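Local atomic coordinates of insecticidal crystal protein Cry35Ab1 (Bacillus thuringiensis, PDB entry 4JP0), a protein that acts with its partner Cry34Ab1 as a binary insecticidal toxin against western corn rootworm, probably by attacking the larval midgut epithelium. Residues A[47-51]-A[197-202]; A[173-179]-A[204-210]; A[244-249]-A[262-268]; A[313-319]-A[331-337]. All blocks are in the same frame, centred on the assembly; numbering follows the deposited sequence.

Contact 1. Residues A[47-51]-A[197-202]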
# COMPACT_ATOMS: atom_id res chain seq x y z
N TRP A 47 -12.08 -22.14 1.96
CA TRP A 47 -11.55 -21.03 2.72
C TRP A 47 -10.27 -20.49 2.06
O TRP A 47 -9.46 -21.27 1.53
CB TRP A 47 -11.27 -21.45 4.18
CG TRP A 47 -12.44 -22.07 4.76
CD1 TRP A 47 -12.63 -23.40 5.03
CD2 TRP A 47 -13.66 -21.41 5.09
NE1 TRP A 47 -13.90 -23.59 5.53
CE2 TRP A 47 -14.56 -22.39 5.54
CE3 TRP A 47 -14.10 -20.07 5.02
CZ2 TRP A 47 -15.88 -22.08 5.93
CZ3 TRP A 47 -15.41 -19.76 5.42
CH2 TRP A 47 -16.27 -20.77 5.89
N PHE A 48 -10.11 -19.17 2.08
CA PHE A 48 -8.90 -18.54 1.51
C PHE A 48 -8.18 -17.80 2.61
O PHE A 48 -8.80 -17.00 3.35
CB PHE A 48 -9.27 -17.57 0.38
CG PHE A 48 -8.15 -17.27 -0.55
CD1 PHE A 48 -8.04 -17.94 -1.76
CD2 PHE A 48 -7.20 -16.29 -0.23
CE1 PHE A 48 -7.00 -17.67 -2.63
CE2 PHE A 48 -6.14 -16.02 -1.11
CZ PHE A 48 -6.05 -16.71 -2.31
N LEU A 49 -6.90 -18.09 2.77
CA LEU A 49 -6.12 -17.45 3.81
C LEU A 49 -5.43 -16.22 3.25
O LEU A 49 -4.80 -16.31 2.20
CB LEU A 49 -5.02 -18.39 4.29
CG LEU A 49 -5.43 -19.71 4.91
CD1 LEU A 49 -4.18 -20.40 5.48
CD2 LEU A 49 -6.47 -19.46 5.99
N PHE A 50 -5.60 -15.08 3.89
CA PHE A 50 -4.78 -13.89 3.54
C PHE A 50 -3.82 -13.58 4.68
O PHE A 50 -4.20 -13.63 5.86
CB PHE A 50 -5.66 -12.69 3.29
CG PHE A 50 -6.45 -12.77 1.99
CD1 PHE A 50 -7.82 -12.93 2.01
CD2 PHE A 50 -5.82 -12.69 0.77
CE1 PHE A 50 -8.55 -12.95 0.83
CE2 PHE A 50 -6.55 -12.75 -0.42
CZ PHE A 50 -7.92 -12.86 -0.37
N PRO A 51 -2.57 -13.26 4.36
CA PRO A 51 -1.59 -12.97 5.39
C PRO A 51 -1.67 -11.49 5.79
O PRO A 51 -1.92 -10.62 4.95
CB PRO A 51 -0.26 -13.26 4.68
CG PRO A 51 -0.53 -12.79 3.22
CD PRO A 51 -2.02 -13.08 2.99
N ILE A 197 -12.71 -12.32 -5.58
CA ILE A 197 -11.80 -13.28 -5.00
C ILE A 197 -11.42 -14.42 -5.98
O ILE A 197 -10.37 -15.02 -5.85
CB ILE A 197 -12.33 -13.83 -3.66
CG1 ILE A 197 -11.16 -14.36 -2.82
CG2 ILE A 197 -13.38 -14.92 -3.91
CD1 ILE A 197 -11.48 -14.49 -1.34
N LYS A 198 -12.30 -14.75 -6.93
CA LYS A 198 -12.03 -15.82 -7.87
C LYS A 198 -11.09 -15.41 -8.99
O LYS A 198 -10.37 -16.26 -9.52
CB LYS A 198 -13.36 -16.33 -8.48
CG LYS A 198 -14.05 -17.24 -7.53
CD LYS A 198 -15.49 -17.56 -7.94
CE LYS A 198 -15.57 -18.48 -9.10
NZ LYS A 198 -16.88 -18.27 -9.81
N THR A 199 -11.07 -14.12 -9.30
CA THR A 199 -10.29 -13.65 -10.43
C THR A 199 -9.13 -12.76 -10.04
O THR A 199 -8.15 -12.73 -10.76
CB THR A 199 -11.16 -12.91 -11.47
OG1 THR A 199 -11.77 -11.76 -10.87
CG2 THR A 199 -12.32 -13.80 -11.93
N THR A 200 -9.22 -12.04 -8.94
CA THR A 200 -8.16 -11.14 -8.57
C THR A 200 -7.97 -11.11 -7.05
O THR A 200 -8.11 -10.12 -6.47
CB THR A 200 -8.35 -9.71 -9.18
OG1 THR A 200 -7.36 -8.85 -8.69
CG2 THR A 200 -9.69 -9.15 -8.84
N PRO A 201 -7.69 -12.26 -6.45
CA PRO A 201 -7.64 -12.31 -4.97
C PRO A 201 -6.56 -11.41 -4.41
O PRO A 201 -6.68 -10.98 -3.28
CB PRO A 201 -7.33 -13.79 -4.67
CG PRO A 201 -6.71 -14.31 -5.98
CD PRO A 201 -7.48 -13.60 -7.06
N TYR A 202 -5.51 -11.17 -5.18
CA TYR A 202 -4.52 -10.15 -4.79
C TYR A 202 -4.48 -9.03 -5.78
O TYR A 202 -4.36 -9.26 -6.99
CB TYR A 202 -3.12 -10.74 -4.65
CG TYR A 202 -3.01 -11.64 -3.45
CD1 TYR A 202 -3.30 -13.02 -3.55
CD2 TYR A 202 -2.69 -11.12 -2.20
CE1 TYR A 202 -3.21 -13.88 -2.42
CE2 TYR A 202 -2.59 -11.96 -1.08
CZ TYR A 202 -2.85 -13.32 -1.20
OH TYR A 202 -2.79 -14.09 -0.07
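Two domains of one chain can meet through a buried aromatic patch, and this contact is an example: a strand of the N-terminal ricin-type beta-trefoil meets the end of a helix, and the turn after it, in the toxin_10 part of the chain. No hydrogen bond crosses between 47-51 and 197-202. Phe48 and Phe50, alternate residues of the strand, both reach the other segment. Phe48 packs its CB 4.2 Å from Ile197 CD1, its CZ 4.0 Å from Pro201 CB and its CE2 3.9 Å from Tyr202 CE1. Phe50 turns its edge to the face of Tyr202, a T-shaped pair with centroids 5.3 Å apart and planes at 75°, while its CE1 lies 4.0 Å from Ile197 CD1. Pro51 closes the edge of the patch, with CD 3.3 Å from Tyr202 OH. The helix stops at Thr199; Thr200 leaves helical geometry, and the turn brings Pro201 and Tyr202 back against the two phenylalanines. The Tyr202 hydroxyl is hydrogen-bonded to Thr4 O, near the N-terminus. Around this interface, strand 56-61 pairs with the trefoil strand and touches Ile197 through Thr60, while Pro182 of strand 174-182 packs on both Phe50 and Tyr202.

Contact 2. Residues A[173-179]-A[204-210]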
# COMPACT_ATOMS: atom_id res chain seq x y z
N PRO A 173 8.56 8.12 -14.82
CA PRO A 173 8.17 7.37 -13.62
C PRO A 173 9.08 6.15 -13.39
O PRO A 173 9.31 5.36 -14.30
CB PRO A 173 6.74 6.94 -13.93
CG PRO A 173 6.28 7.99 -14.89
CD PRO A 173 7.43 8.28 -15.76
N GLN A 174 9.61 6.02 -12.18
CA GLN A 174 10.41 4.84 -11.81
C GLN A 174 9.65 4.05 -10.74
O GLN A 174 9.14 4.64 -9.79
CB GLN A 174 11.74 5.27 -11.21
CG GLN A 174 12.64 5.97 -12.18
CD GLN A 174 13.89 6.53 -11.50
OE1 GLN A 174 14.04 7.74 -11.37
NE2 GLN A 174 14.78 5.64 -11.08
N LEU A 175 9.53 2.74 -10.92
CA LEU A 175 8.81 1.93 -9.94
C LEU A 175 9.70 1.72 -8.74
O LEU A 175 10.70 1.01 -8.85
CB LEU A 175 8.50 0.57 -10.55
CG LEU A 175 7.74 -0.38 -9.61
CD1 LEU A 175 6.34 0.14 -9.30
CD2 LEU A 175 7.70 -1.76 -10.27
N MET A 176 9.31 2.27 -7.59
CA MET A 176 10.11 2.25 -6.39
C MET A 176 9.60 1.26 -5.38
O MET A 176 10.29 0.99 -4.40
CB MET A 176 10.16 3.64 -5.74
CG MET A 176 10.62 4.73 -6.68
SD MET A 176 12.36 4.50 -7.19
CE MET A 176 13.14 5.09 -5.62
N GLY A 177 8.38 0.75 -5.58
CA GLY A 177 7.80 -0.22 -4.64
C GLY A 177 6.61 -0.93 -5.28
O GLY A 177 5.93 -0.33 -6.11
N TRP A 178 6.35 -2.17 -4.87
CA TRP A 178 5.30 -2.98 -5.47
C TRP A 178 4.92 -4.01 -4.42
O TRP A 178 5.80 -4.59 -3.76
CB TRP A 178 5.90 -3.67 -6.71
CG TRP A 178 5.07 -4.53 -7.60
CD1 TRP A 178 4.65 -4.21 -8.86
CD2 TRP A 178 4.71 -5.91 -7.40
NE1 TRP A 178 3.99 -5.28 -9.43
CE2 TRP A 178 4.01 -6.34 -8.55
CE3 TRP A 178 4.87 -6.81 -6.33
CZ2 TRP A 178 3.51 -7.63 -8.70
CZ3 TRP A 178 4.36 -8.10 -6.47
CH2 TRP A 178 3.68 -8.50 -7.63
N THR A 179 3.64 -4.22 -4.22
CA THR A 179 3.24 -5.17 -3.17
C THR A 179 1.84 -5.69 -3.47
O THR A 179 1.10 -5.05 -4.18
CB THR A 179 3.36 -4.51 -1.79
OG1 THR A 179 3.22 -5.49 -0.74
CG2 THR A 179 2.24 -3.49 -1.56
N ILE A 204 -2.51 -5.48 -7.13
CA ILE A 204 -1.16 -4.95 -7.17
C ILE A 204 -1.18 -3.46 -6.83
O ILE A 204 -1.89 -2.66 -7.45
CB ILE A 204 -0.57 -5.14 -8.58
CG1 ILE A 204 -0.48 -6.61 -8.91
CG2 ILE A 204 0.87 -4.55 -8.68
CD1 ILE A 204 -0.22 -6.87 -10.43
N LEU A 205 -0.43 -3.11 -5.81
CA LEU A 205 -0.29 -1.70 -5.40
C LEU A 205 1.18 -1.27 -5.72
O LEU A 205 2.16 -1.87 -5.23
CB LEU A 205 -0.66 -1.55 -3.92
CG LEU A 205 -0.49 -0.18 -3.26
CD1 LEU A 205 -1.19 0.93 -4.05
CD2 LEU A 205 -0.96 -0.22 -1.79
N LYS A 206 1.31 -0.26 -6.57
CA LYS A 206 2.60 0.19 -7.03
C LYS A 206 2.84 1.58 -6.52
O LYS A 206 1.88 2.36 -6.34
CB LYS A 206 2.58 0.33 -8.55
CG LYS A 206 2.16 -0.90 -9.30
CD LYS A 206 2.46 -0.70 -10.79
CE LYS A 206 1.87 -1.81 -11.63
NZ LYS A 206 2.24 -1.71 -13.04
N LYS A 207 4.12 1.88 -6.31
CA LYS A 207 4.56 3.25 -5.98
C LYS A 207 5.61 3.71 -6.98
O LYS A 207 6.71 3.14 -7.04
CB LYS A 207 5.14 3.37 -4.57
CG LYS A 207 5.25 4.84 -4.15
CD LYS A 207 6.00 5.09 -2.81
CE LYS A 207 7.52 5.00 -2.97
NZ LYS A 207 8.25 5.29 -1.69
N TYR A 208 5.27 4.73 -7.78
CA TYR A 208 6.20 5.32 -8.72
C TYR A 208 6.64 6.66 -8.20
O TYR A 208 5.87 7.35 -7.51
CB TYR A 208 5.52 5.60 -10.05
CG TYR A 208 5.14 4.36 -10.85
CD1 TYR A 208 3.84 3.86 -10.85
CD2 TYR A 208 6.09 3.69 -11.60
CE1 TYR A 208 3.50 2.71 -11.59
CE2 TYR A 208 5.74 2.56 -12.34
CZ TYR A 208 4.45 2.08 -12.33
OH TYR A 208 4.13 0.94 -13.08
N GLN A 209 7.88 7.03 -8.51
CA GLN A 209 8.35 8.38 -8.21
C GLN A 209 9.06 8.92 -9.45
O GLN A 209 9.51 8.14 -10.30
CB GLN A 209 9.25 8.42 -6.98
CG GLN A 209 8.49 8.16 -5.68
CD GLN A 209 9.42 8.15 -4.48
OE1 GLN A 209 10.52 7.61 -4.54
NE2 GLN A 209 8.96 8.75 -3.37
N TYR A 210 9.10 10.24 -9.55
CA TYR A 210 9.72 10.94 -10.65
C TYR A 210 9.72 12.43 -10.31
O TYR A 210 9.05 12.85 -9.36
CB TYR A 210 8.96 10.72 -11.96
CG TYR A 210 7.46 10.95 -11.89
CD1 TYR A 210 6.89 12.16 -12.31
CD2 TYR A 210 6.60 9.95 -11.45
CE1 TYR A 210 5.49 12.35 -12.27
CE2 TYR A 210 5.23 10.13 -11.42
CZ TYR A 210 4.68 11.31 -11.82
OH TYR A 210 3.31 11.43 -11.75
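Backbone hydrogen bonds carry this antiparallel pairing. Gln174 and Gln209 exchange two, N to O 2.8 Å from Gln174 N to Gln209 O and 3.0 Å from Gln209 N to Gln174 O; Thr179 and Leu205 do the same, both at 3.0 Å between N and O. Between these pairs the register slips by one residue. Met176 N at 2.8 Å and, weakly, Gly177 N at 3.3 Å share the single acceptor Lys207 O, while Lys207 N returns a bond to Gly177 O at 2.9 Å. Two residues facing one define a classic beta bulge, here at the edge of the long four-stranded antiparallel sheet of the toxin_10 domain, where 174-182 is an outermost strand. Packing follows on the face bearing Leu175 and Trp178: Leu175 CD1 sits 4.1 Å from the centroid of the Tyr208 ring, and Ile204 CG2 3.7 Å from that of the Trp178 five-membered ring, both CH-pi contacts over a face. Lys206 there pairs with Glu327 in a salt bridge. On the other face, Thr179 and Leu205 lie against Leu275 and Leu279 of helix 272-279.

Contact 3. Residues A[244-249]-A[262-268]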
# COMPACT_ATOMS: atom_id res chain seq x y z
N ILE A 244 -8.51 6.84 0.39
CA ILE A 244 -9.19 6.51 1.62
C ILE A 244 -10.32 5.52 1.35
O ILE A 244 -10.39 4.46 1.96
CB ILE A 244 -9.77 7.75 2.32
CG1 ILE A 244 -8.67 8.75 2.63
CG2 ILE A 244 -10.52 7.31 3.61
CD1 ILE A 244 -9.22 10.17 2.99
N ASN A 245 -11.23 5.84 0.46
CA ASN A 245 -12.36 4.91 0.32
C ASN A 245 -11.96 3.58 -0.32
O ASN A 245 -12.67 2.60 -0.18
CB ASN A 245 -13.55 5.57 -0.40
CG ASN A 245 -14.50 6.37 0.59
OD1 ASN A 245 -14.32 6.38 1.83
ND2 ASN A 245 -15.49 7.03 0.01
N THR A 246 -10.82 3.53 -1.01
CA THR A 246 -10.39 2.29 -1.66
C THR A 246 -9.52 1.40 -0.77
O THR A 246 -9.70 0.20 -0.76
CB THR A 246 -9.65 2.55 -3.00
OG1 THR A 246 -10.43 3.41 -3.85
CG2 THR A 246 -9.58 1.29 -3.81
N LEU A 247 -8.58 2.00 -0.05
CA LEU A 247 -7.63 1.25 0.78
C LEU A 247 -7.65 1.57 2.27
O LEU A 247 -7.00 0.89 3.05
CB LEU A 247 -6.21 1.49 0.28
CG LEU A 247 -5.91 0.94 -1.13
CD1 LEU A 247 -4.56 1.44 -1.60
CD2 LEU A 247 -5.99 -0.61 -1.11
N GLY A 248 -8.37 2.62 2.67
CA GLY A 248 -8.42 2.93 4.10
C GLY A 248 -7.20 3.66 4.66
O GLY A 248 -6.89 3.57 5.85
N PHE A 249 -6.47 4.36 3.81
CA PHE A 249 -5.39 5.22 4.31
C PHE A 249 -5.30 6.50 3.51
O PHE A 249 -5.85 6.59 2.40
CB PHE A 249 -4.03 4.50 4.50
CG PHE A 249 -3.29 4.17 3.24
CD1 PHE A 249 -2.35 5.05 2.72
CD2 PHE A 249 -3.43 2.93 2.65
CE1 PHE A 249 -1.64 4.73 1.60
CE2 PHE A 249 -2.74 2.60 1.52
CZ PHE A 249 -1.83 3.48 0.99
N PRO A 262 -12.48 3.52 6.74
CA PRO A 262 -13.15 3.95 5.51
C PRO A 262 -14.65 3.92 5.59
O PRO A 262 -15.18 3.11 6.35
CB PRO A 262 -12.70 2.92 4.46
CG PRO A 262 -11.70 2.00 5.14
CD PRO A 262 -11.85 2.19 6.62
N GLU A 263 -15.31 4.74 4.76
CA GLU A 263 -16.77 4.84 4.68
C GLU A 263 -17.38 3.50 4.27
O GLU A 263 -18.48 3.13 4.71
CB GLU A 263 -17.18 5.96 3.69
CG GLU A 263 -16.56 7.33 3.98
CD GLU A 263 -17.01 8.43 3.00
OE1 GLU A 263 -18.19 8.43 2.57
OE2 GLU A 263 -16.18 9.33 2.66
N VAL A 264 -16.65 2.77 3.42
CA VAL A 264 -17.03 1.45 2.96
C VAL A 264 -15.71 0.67 2.81
O VAL A 264 -14.71 1.23 2.36
CB VAL A 264 -17.74 1.52 1.58
CG1 VAL A 264 -17.63 0.20 0.86
CG2 VAL A 264 -19.21 1.91 1.74
N GLY A 265 -15.70 -0.60 3.19
CA GLY A 265 -14.45 -1.37 3.10
C GLY A 265 -13.78 -1.55 4.44
O GLY A 265 -14.00 -0.77 5.37
N GLY A 266 -12.99 -2.62 4.56
CA GLY A 266 -12.26 -2.93 5.78
C GLY A 266 -10.93 -2.21 5.96
O GLY A 266 -10.47 -2.06 7.07
N GLY A 267 -10.31 -1.75 4.87
CA GLY A 267 -9.02 -1.06 4.98
C GLY A 267 -7.77 -1.95 5.08
O GLY A 267 -7.85 -3.16 4.99
N THR A 268 -6.61 -1.31 5.24
CA THR A 268 -5.34 -2.03 5.21
C THR A 268 -4.54 -1.87 6.50
O THR A 268 -3.31 -2.08 6.51
CB THR A 268 -4.49 -1.50 4.03
OG1 THR A 268 -4.61 -0.06 3.99
CG2 THR A 268 -5.07 -1.96 2.70
O HOH W 1 -7.25 1.03 6.98
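A helix end is often closed by a neighbouring loop, and here a threonine makes the direct hydrogen bond between the two segments. Thr268 OG1 donates a 2.7 Å hydrogen bond to Leu247 O, in the last turn of helix 240-247. A water adds a second link, giving a hydrogen bond to Gly248 O at 2.8 Å and accepting one from Thr268 N at 3.0 Å. Weaker still is the CA-H...O contact from Gly267 CA to Leu247 O, 3.4 Å. Steric fit comes next. Gly248, the first residue beyond the helix, has positive phi, and its CA lies 4.1 Å from Gly267 CA and 3.6 Å from Pro262 CG; a CB on Gly248 would clash with Gly267 CA, so the close approach depends on glycine at 248, while Gly267 has a positive phi of its own. Van der Waals packing completes the set: Pro262 CB lies 3.7 Å from Ile244 O, Leu247 CD2 4.1 Å from Thr268 CG2, and Asn245 OD1 3.2 Å from Glu263 CG near the surface. The loop of 262-268 runs from strand 257-259 to helix 272-279 and reaches Ser84 of the trefoil through Gly266, while Thr246 and Leu247 pack on Leu320 and Met331 of strands 307-323 and 327-346.

Contact 4. Residues A[313-319]-A[331-337]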
# COMPACT_ATOMS: atom_id res chain seq x y z
N LEU A 313 9.84 19.13 -8.09
CA LEU A 313 9.38 18.36 -6.94
C LEU A 313 9.39 16.90 -7.30
O LEU A 313 9.16 16.54 -8.45
CB LEU A 313 7.95 18.76 -6.61
CG LEU A 313 7.81 20.17 -6.05
CD1 LEU A 313 6.40 20.67 -6.19
CD2 LEU A 313 8.25 20.12 -4.57
N THR A 314 9.62 16.05 -6.29
CA THR A 314 9.50 14.62 -6.47
C THR A 314 8.04 14.32 -6.33
O THR A 314 7.42 14.70 -5.33
CB THR A 314 10.28 13.84 -5.40
OG1 THR A 314 11.67 13.98 -5.65
CG2 THR A 314 10.03 12.32 -5.54
N ILE A 315 7.48 13.69 -7.36
CA ILE A 315 6.10 13.26 -7.35
C ILE A 315 6.06 11.81 -6.91
O ILE A 315 6.92 11.03 -7.30
CB ILE A 315 5.48 13.35 -8.74
CG1 ILE A 315 5.64 14.75 -9.34
CG2 ILE A 315 3.98 12.99 -8.65
CD1 ILE A 315 4.86 15.84 -8.55
N THR A 316 5.07 11.45 -6.09
CA THR A 316 4.86 10.03 -5.76
C THR A 316 3.49 9.64 -6.28
O THR A 316 2.49 10.31 -5.99
CB THR A 316 4.93 9.82 -4.26
OG1 THR A 316 6.26 10.10 -3.83
CG2 THR A 316 4.73 8.33 -3.89
N SER A 317 3.42 8.55 -7.04
CA SER A 317 2.15 8.09 -7.58
C SER A 317 1.84 6.69 -7.02
O SER A 317 2.56 5.75 -7.28
CB SER A 317 2.22 8.01 -9.11
OG SER A 317 0.95 7.65 -9.65
N LEU A 318 0.77 6.59 -6.25
CA LEU A 318 0.33 5.31 -5.70
C LEU A 318 -0.78 4.83 -6.63
O LEU A 318 -1.73 5.57 -6.89
CB LEU A 318 -0.19 5.55 -4.29
CG LEU A 318 0.95 5.58 -3.27
CD1 LEU A 318 0.45 5.86 -1.84
CD2 LEU A 318 1.65 4.26 -3.32
N GLU A 319 -0.67 3.62 -7.16
CA GLU A 319 -1.64 3.16 -8.16
C GLU A 319 -2.01 1.71 -7.86
O GLU A 319 -1.15 0.88 -7.65
CB GLU A 319 -1.03 3.26 -9.57
CG GLU A 319 -0.60 4.68 -9.96
CD GLU A 319 0.25 4.75 -11.25
OE1 GLU A 319 0.27 3.80 -12.03
OE2 GLU A 319 0.91 5.78 -11.49
N MET A 331 -7.51 2.81 -9.13
CA MET A 331 -7.25 3.96 -8.30
C MET A 331 -5.84 4.51 -8.51
O MET A 331 -4.90 3.75 -8.66
CB MET A 331 -7.44 3.62 -6.83
CG MET A 331 -7.45 4.88 -5.96
SD MET A 331 -5.79 5.27 -5.37
CE MET A 331 -5.87 3.93 -4.16
N GLN A 332 -5.70 5.83 -8.51
CA GLN A 332 -4.38 6.45 -8.52
C GLN A 332 -4.45 7.75 -7.78
O GLN A 332 -5.48 8.41 -7.78
CB GLN A 332 -3.92 6.76 -9.93
CG GLN A 332 -4.92 7.61 -10.71
CD GLN A 332 -4.36 8.21 -12.01
OE1 GLN A 332 -3.14 8.25 -12.22
NE2 GLN A 332 -5.24 8.68 -12.87
N ILE A 333 -3.33 8.14 -7.17
CA ILE A 333 -3.23 9.46 -6.54
C ILE A 333 -1.80 9.87 -6.67
O ILE A 333 -0.90 9.04 -6.50
CB ILE A 333 -3.69 9.45 -5.06
CG1 ILE A 333 -3.32 10.77 -4.38
CG2 ILE A 333 -3.04 8.33 -4.32
CD1 ILE A 333 -3.99 10.99 -2.98
N GLN A 334 -1.59 11.13 -7.07
CA GLN A 334 -0.26 11.69 -7.13
C GLN A 334 -0.12 12.79 -6.08
O GLN A 334 -1.06 13.56 -5.85
CB GLN A 334 0.05 12.27 -8.51
CG GLN A 334 0.26 11.22 -9.56
CD GLN A 334 -1.05 10.74 -10.11
OE1 GLN A 334 -1.94 11.55 -10.39
NE2 GLN A 334 -1.19 9.42 -10.27
N THR A 335 1.02 12.83 -5.42
CA THR A 335 1.30 13.86 -4.42
C THR A 335 2.71 14.37 -4.65
O THR A 335 3.53 13.67 -5.25
CB THR A 335 1.18 13.30 -2.98
OG1 THR A 335 2.14 12.27 -2.76
CG2 THR A 335 -0.19 12.61 -2.75
N SER A 336 3.01 15.59 -4.17
CA SER A 336 4.36 16.11 -4.25
C SER A 336 4.78 16.55 -2.85
O SER A 336 3.95 17.01 -2.08
CB SER A 336 4.47 17.26 -5.25
OG SER A 336 3.62 18.32 -4.88
N ASP A 337 6.06 16.42 -2.57
CA ASP A 337 6.66 16.60 -1.25
C ASP A 337 7.55 17.84 -1.25
O ASP A 337 8.62 17.86 -1.87
CB ASP A 337 7.49 15.34 -0.99
CG ASP A 337 8.20 15.35 0.34
OD1 ASP A 337 8.20 16.41 1.03
OD2 ASP A 337 8.80 14.32 0.77
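Segments 313-319 and 331-337 run antiparallel, their strand axes 4.6 Å apart at closest approach and 158° between directions. Hydrogen-bonded and non-hydrogen-bonded pairs alternate without a break in register from Ile315-Ser336 to Glu319-Gln332. Thr316 N to Thr335 O is 2.8 Å and Thr335 N to Thr316 O 3.0 Å; Leu318 and Ile333 make both their N-to-O bonds at 3.0 Å. CA-H...O contacts fill in between, the shortest from Gln332 CA to Leu318 O at 3.2 Å. The segments are a regular part of the hairpin of 307-323 and 327-346, the latter an outermost strand of the four-stranded sheet. On the face of Ser317, Glu319, Gln332 and Gln334, a polar chain runs across the strands: Gln334 NE2 donates to Ser317 OG at 2.8 Å and to Gln332 OE1 at 3.0 Å, and Ser317 OG donates to Glu319 OE2 at 2.6 Å, while Glu319 OE1 is hydrogen-bonded to Tyr321 OH. Further along it, Ile315 CD1 packs 3.6 Å from Ser336 CB. On the opposite face, Leu318 CB meets Ile333 CG2 at 4.0 Å, and Leu318 touches Ile243 of helix 240-247.

How the contacts relate
Contacts 2 and 4 belong to one sheet, their centres about 10 Å apart, and strands 202-221 and 307-323 join them: Tyr210 O to Ile315 N at 2.7 Å and Tyr208 O to Ser317 N at 2.8 Å are probable hydrogen bonds. One pairing carries a bulge and the other is regular. Contact 3 covers part of this sheet, with Leu247 CD1 4.0 Å from Leu205 CD2 and 3.8 Å from Met331 CE. Segment 197-202 of contact 1 leads, through Tyr202, into strand 202-221 of contact 2, but its partner is a trefoil strand. Contacts 1 and 4 are buried, the former mainly aromatic and aliphatic without any hydrogen bond across its segments, the latter rich in them; contacts 2 and 3 are partly exposed.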